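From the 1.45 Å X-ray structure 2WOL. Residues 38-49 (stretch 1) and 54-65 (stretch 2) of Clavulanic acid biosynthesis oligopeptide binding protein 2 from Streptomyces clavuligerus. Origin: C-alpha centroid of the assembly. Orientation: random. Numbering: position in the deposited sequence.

Stretch 1 (38-49) VSSADVDSLDPA
Stretch 2 54-65: VWVWLLQRLLNR

No direct hydrogen bond joins these two stretches; two waters, both held by the side-chain amide of Q60, make the polar links. Water 1 accepts from Q60 NE2 at 2.9 Å and donates to S45 O at 2.7 Å, with a weak bond to D47 O at 3.0 Å. Water 2 accepts from Q60 NE2 at 3.0 Å and donates to L46 O at 2.7 Å. It also takes a weak bond from N64 ND2 at 3.2 Å. An amide suits this place, because its NH2 group has two protons to give, one to each water, and the waters in turn donate to the loop carbonyls.

Stretch 1 enters on a strand that began earlier in the chain, V38 and S39 having extended phi/psi (-140/150 and -147/150). A41, V43 and S45 keep psi near 150°, while S40 (-84/-14), D44 (-74/-33) and L46 (-100/1) turn the chain. Stretch 2 is helical from V54, with i to i+4 bonds such as L59 N to W55 O at 3.0 Å and Q60 N to V56 O at 2.8 Å. N64 is extended, at -141/134. The loop and helix run in the same general sense. V43 lies nearest V56 (CA to CA 6.5 Å) and P48 nearest Q60 (CA to CA 7.2 Å). Together the stretches bury 423 Å².

At the start of the helix, W55 (chi1 66°, p; chi2 -92°) leaves the backbone sideways, but its ring reaches the loop. It has the largest area covered by the other stretch, 76 Å². S39 OG lies over one ring face, 3.8 Å from W55 CZ2. D42 O lies at the ring edge, near its plane, 3.5 Å from W55 CZ2. A41 O comes within 3.5 Å of W55 CH2. S39 is t, and its OG donates to A41 O at 2.6 Å, so the hydroxyl is satisfied beside the indole.

V43 (m) joins the apolar cluster. Its CG1 is 3.8 Å from W55 CH2, 4.0 Å from V56 CG2 and 4.4 Å from L59 CD2. The small branched side chain touches all three without needing a long reach. V56 (t) points toward the loop. Its CG2 lies 3.8 Å from D44 OD1, and its CG1 lies 3.8 Å from S45 O. L59 (t, p) also points toward the loop.

The loop braces itself with short local bonds. S45 OG, on a t rotamer, accepts from D47 N at 3.0 Å. D47, also t, directs its CB away from the helix, and its OD1 accepts from A49 N at 3.0 Å.

At the far end, P48 (C-gamma endo) points toward the helix and packs on the amides. Its CA is 3.7 Å from Q60 NE2, and its CB is 4.2 Å from N64 ND2. Q60 (m, m; chi3 -13°) is fixed by N64 (m; chi2 -67°): N64 ND2 donates to Q60 OE1 at 2.8 Å, almost straight at 173°. With OE1 so engaged, NE2 serves the waters.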

# COMPACT_ATOMS: atom_id res chain seq x y z
N VAL A 38 1.62 -19.70 2.91
CA VAL A 38 0.63 -19.71 3.98
C VAL A 38 0.13 -18.29 4.27
O VAL A 38 0.85 -17.31 4.06
CB VAL A 38 1.19 -20.43 5.25
CG1 VAL A 38 2.37 -19.66 5.86
CG2 VAL A 38 0.09 -20.69 6.28
N SER A 39 -1.12 -18.20 4.71
CA SER A 39 -1.75 -16.93 5.08
C SER A 39 -2.72 -17.20 6.22
O SER A 39 -3.28 -18.30 6.32
CB SER A 39 -2.50 -16.34 3.87
OG SER A 39 -3.22 -15.17 4.23
N SER A 40 -2.91 -16.20 7.07
CA SER A 40 -3.90 -16.30 8.14
C SER A 40 -5.29 -15.92 7.65
O SER A 40 -6.28 -16.19 8.33
CB SER A 40 -3.50 -15.42 9.33
OG SER A 40 -3.76 -14.05 9.10
N ALA A 41 -5.35 -15.30 6.47
CA ALA A 41 -6.60 -14.80 5.90
C ALA A 41 -6.77 -15.26 4.46
O ALA A 41 -5.79 -15.46 3.74
CB ALA A 41 -6.65 -13.29 5.98
N ASP A 42 -8.02 -15.42 4.04
CA ASP A 42 -8.34 -15.71 2.65
C ASP A 42 -8.13 -14.45 1.81
O ASP A 42 -8.10 -13.34 2.35
CB ASP A 42 -9.81 -16.17 2.55
CG ASP A 42 -10.10 -17.03 1.32
OD1 ASP A 42 -9.25 -17.14 0.42
OD2 ASP A 42 -11.21 -17.59 1.26
N VAL A 43 -7.97 -14.62 0.51
CA VAL A 43 -7.99 -13.49 -0.41
C VAL A 43 -9.31 -12.73 -0.27
O VAL A 43 -10.34 -13.33 0.05
CB VAL A 43 -7.80 -13.94 -1.89
CG1 VAL A 43 -6.47 -14.67 -2.06
CG2 VAL A 43 -8.96 -14.82 -2.36
N ASP A 44 -9.27 -11.42 -0.49
CA ASP A 44 -10.51 -10.65 -0.53
C ASP A 44 -11.27 -10.89 -1.83
O ASP A 44 -12.50 -10.90 -1.85
CB ASP A 44 -10.27 -9.14 -0.27
CG ASP A 44 -9.22 -8.52 -1.19
OD1 ASP A 44 -8.48 -9.25 -1.88
OD2 ASP A 44 -9.14 -7.27 -1.21
N SER A 45 -10.53 -11.12 -2.92
CA SER A 45 -11.12 -11.43 -4.22
C SER A 45 -10.08 -12.05 -5.15
O SER A 45 -8.88 -11.76 -5.04
CB SER A 45 -11.69 -10.17 -4.86
OG SER A 45 -12.32 -10.46 -6.10
N LEU A 46 -10.55 -12.91 -6.06
CA LEU A 46 -9.74 -13.39 -7.17
C LEU A 46 -10.05 -12.66 -8.49
O LEU A 46 -9.48 -12.96 -9.54
CB LEU A 46 -9.87 -14.91 -7.35
CG LEU A 46 -9.30 -15.78 -6.21
CD1 LEU A 46 -9.65 -17.24 -6.44
CD2 LEU A 46 -7.79 -15.60 -6.06
N ASP A 47 -10.97 -11.69 -8.43
CA ASP A 47 -11.15 -10.75 -9.52
C ASP A 47 -10.03 -9.72 -9.38
O ASP A 47 -9.92 -9.06 -8.35
CB ASP A 47 -12.54 -10.09 -9.41
CG ASP A 47 -12.87 -9.20 -10.60
OD1 ASP A 47 -11.96 -8.57 -11.16
OD2 ASP A 47 -14.07 -9.12 -10.96
N PRO A 48 -9.18 -9.59 -10.42
CA PRO A 48 -8.03 -8.68 -10.28
C PRO A 48 -8.42 -7.22 -10.01
O PRO A 48 -7.62 -6.44 -9.48
CB PRO A 48 -7.32 -8.80 -11.64
CG PRO A 48 -8.36 -9.33 -12.57
CD PRO A 48 -9.21 -10.24 -11.74
N ALA A 49 -9.66 -6.85 -10.36
CA ALA A 49 -10.13 -5.48 -10.16
C ALA A 49 -10.72 -5.21 -8.78
O ALA A 49 -10.95 -4.06 -8.42
CB ALA A 49 -11.14 -5.11 -11.24
N VAL A 54 -2.64 -5.76 -0.17
CA VAL A 54 -1.28 -5.66 -0.71
C VAL A 54 -0.74 -7.03 -1.11
O VAL A 54 -0.14 -7.17 -2.18
CB VAL A 54 -0.31 -4.94 0.26
CG1 VAL A 54 1.09 -4.87 -0.34
CG2 VAL A 54 -0.80 -3.54 0.58
N TRP A 55 -0.98 -8.03 -0.27
CA TRP A 55 -0.46 -9.37 -0.53
C TRP A 55 -1.17 -10.08 -1.69
O TRP A 55 -0.61 -10.99 -2.30
CB TRP A 55 -0.44 -10.23 0.74
CG TRP A 55 -1.78 -10.57 1.35
CD1 TRP A 55 -2.44 -9.86 2.31
CD2 TRP A 55 -2.58 -11.72 1.07
NE1 TRP A 55 -3.62 -10.50 2.64
CE2 TRP A 55 -3.72 -11.64 1.90
CE3 TRP A 55 -2.44 -12.82 0.20
CZ2 TRP A 55 -4.73 -12.62 1.88
CZ3 TRP A 55 -3.44 -13.79 0.19
CH2 TRP A 55 -4.57 -13.68 1.02
N VAL A 56 -2.40 -9.67 -1.98
CA VAL A 56 -3.09 -10.19 -3.16
C VAL A 56 -2.59 -9.47 -4.42
O VAL A 56 -2.47 -10.09 -5.48
CB VAL A 56 -4.63 -10.13 -3.02
CG1 VAL A 56 -5.30 -10.70 -4.27
CG2 VAL A 56 -5.08 -10.92 -1.79
N TRP A 57 -2.28 -8.18 -4.32
CA TRP A 57 -1.60 -7.49 -5.42
C TRP A 57 -0.29 -8.20 -5.74
O TRP A 57 0.06 -8.39 -6.91
CB TRP A 57 -1.32 -6.02 -5.09
CG TRP A 57 -2.54 -5.19 -4.83
CD1 TRP A 57 -3.83 -5.49 -5.18
CD2 TRP A 57 -2.59 -3.93 -4.14
NE1 TRP A 57 -4.67 -4.48 -4.77
CE2 TRP A 57 -3.94 -3.52 -4.13
CE3 TRP A 57 -1.62 -3.11 -3.54
CZ2 TRP A 57 -4.36 -2.32 -3.53
CZ3 TRP A 57 -2.03 -1.90 -2.95
CH2 TRP A 57 -3.39 -1.53 -2.95
N LEU A 58 0.41 -8.61 -4.69
CA LEU A 58 1.66 -9.35 -4.82
C LEU A 58 1.43 -10.70 -5.50
O LEU A 58 2.17 -11.09 -6.40
CB LEU A 58 2.26 -9.54 -3.42
CG LEU A 58 3.64 -10.15 -3.25
CD1 LEU A 58 4.71 -9.17 -3.73
CD2 LEU A 58 3.83 -10.51 -1.79
N LEU A 59 0.38 -11.41 -5.07
CA LEU A 59 0.00 -12.69 -5.68
C LEU A 59 -0.42 -12.52 -7.15
O LEU A 59 -0.20 -13.41 -7.97
CB LEU A 59 -1.13 -13.33 -4.88
CG LEU A 59 -1.64 -14.70 -5.31
CD1 LEU A 59 -0.59 -15.78 -5.09
CD2 LEU A 59 -2.91 -15.02 -4.55
N GLN A 60 -1.04 -11.39 -7.46
CA GLN A 60 -1.46 -11.10 -8.83
C GLN A 60 -0.30 -11.04 -9.83
O GLN A 60 -0.51 -11.21 -11.03
CB GLN A 60 -2.31 -9.83 -8.89
CG GLN A 60 -3.77 -10.08 -8.52
CD GLN A 60 -4.53 -10.90 -9.55
OE1 GLN A 60 -4.06 -11.10 -10.68
NE2 GLN A 60 -5.71 -11.37 -9.17
N ARG A 61 0.91 -10.82 -9.34
CA ARG A 61 2.09 -10.84 -10.21
C ARG A 61 2.32 -12.23 -10.82
O ARG A 61 2.97 -12.36 -11.85
CB ARG A 61 3.33 -10.33 -9.47
CG ARG A 61 3.34 -8.81 -9.32
CD ARG A 61 4.35 -8.32 -8.29
NE ARG A 61 5.76 -8.56 -8.64
CZ ARG A 61 6.46 -7.86 -9.53
NH1 ARG A 61 5.90 -6.89 -10.25
NH2 ARG A 61 7.74 -8.15 -9.73
N LEU A 62 1.77 -13.27 -10.18
CA LEU A 62 1.83 -14.63 -10.73
C LEU A 62 0.70 -14.94 -11.70
O LEU A 62 0.85 -15.77 -12.60
CB LEU A 62 1.78 -15.67 -9.61
CG LEU A 62 2.99 -15.82 -8.68
CD1 LEU A 62 2.95 -14.81 -7.54
CD2 LEU A 62 3.04 -17.24 -8.13
N LEU A 63 -0.44 -14.27 -11.51
CA LEU A 63 -1.69 -14.60 -12.20
C LEU A 63 -1.98 -13.76 -13.43
O LEU A 63 -2.55 -14.25 -14.40
CB LEU A 63 -2.86 -14.50 -11.22
CG LEU A 63 -2.92 -15.50 -10.07
CD1 LEU A 63 -3.98 -15.08 -9.07
CD2 LEU A 63 -3.20 -16.90 -10.59
N ASN A 64 -1.63 -12.48 -13.38
CA ASN A 64 -2.00 -11.58 -14.46
C ASN A 64 -0.91 -10.58 -14.79
O ASN A 64 -0.32 -9.98 -13.90
CB ASN A 64 -3.30 -10.84 -14.14
CG ASN A 64 -4.51 -11.74 -14.23
OD1 ASN A 64 -4.88 -12.19 -15.32
ND2 ASN A 64 -5.13 -12.02 -13.09
N ARG A 65 -0.65 -10.43 -16.09
CA ARG A 65 0.26 -9.41 -16.56
C ARG A 65 -0.48 -8.09 -16.74
O ARG A 65 -1.71 -8.05 -16.78
CB ARG A 65 0.91 -9.86 -17.87
CG ARG A 65 1.73 -11.13 -17.74
CD ARG A 65 2.33 -11.54 -19.07
NE ARG A 65 3.32 -10.58 -19.54
CZ ARG A 65 4.08 -10.75 -20.62
NH1 ARG A 65 3.95 -11.85 -21.36
NH2 ARG A 65 4.95 -9.82 -20.97
O HOH W 1 -7.62 -10.53 -7.13
O HOH W 2 -7.19 -13.18 -11.00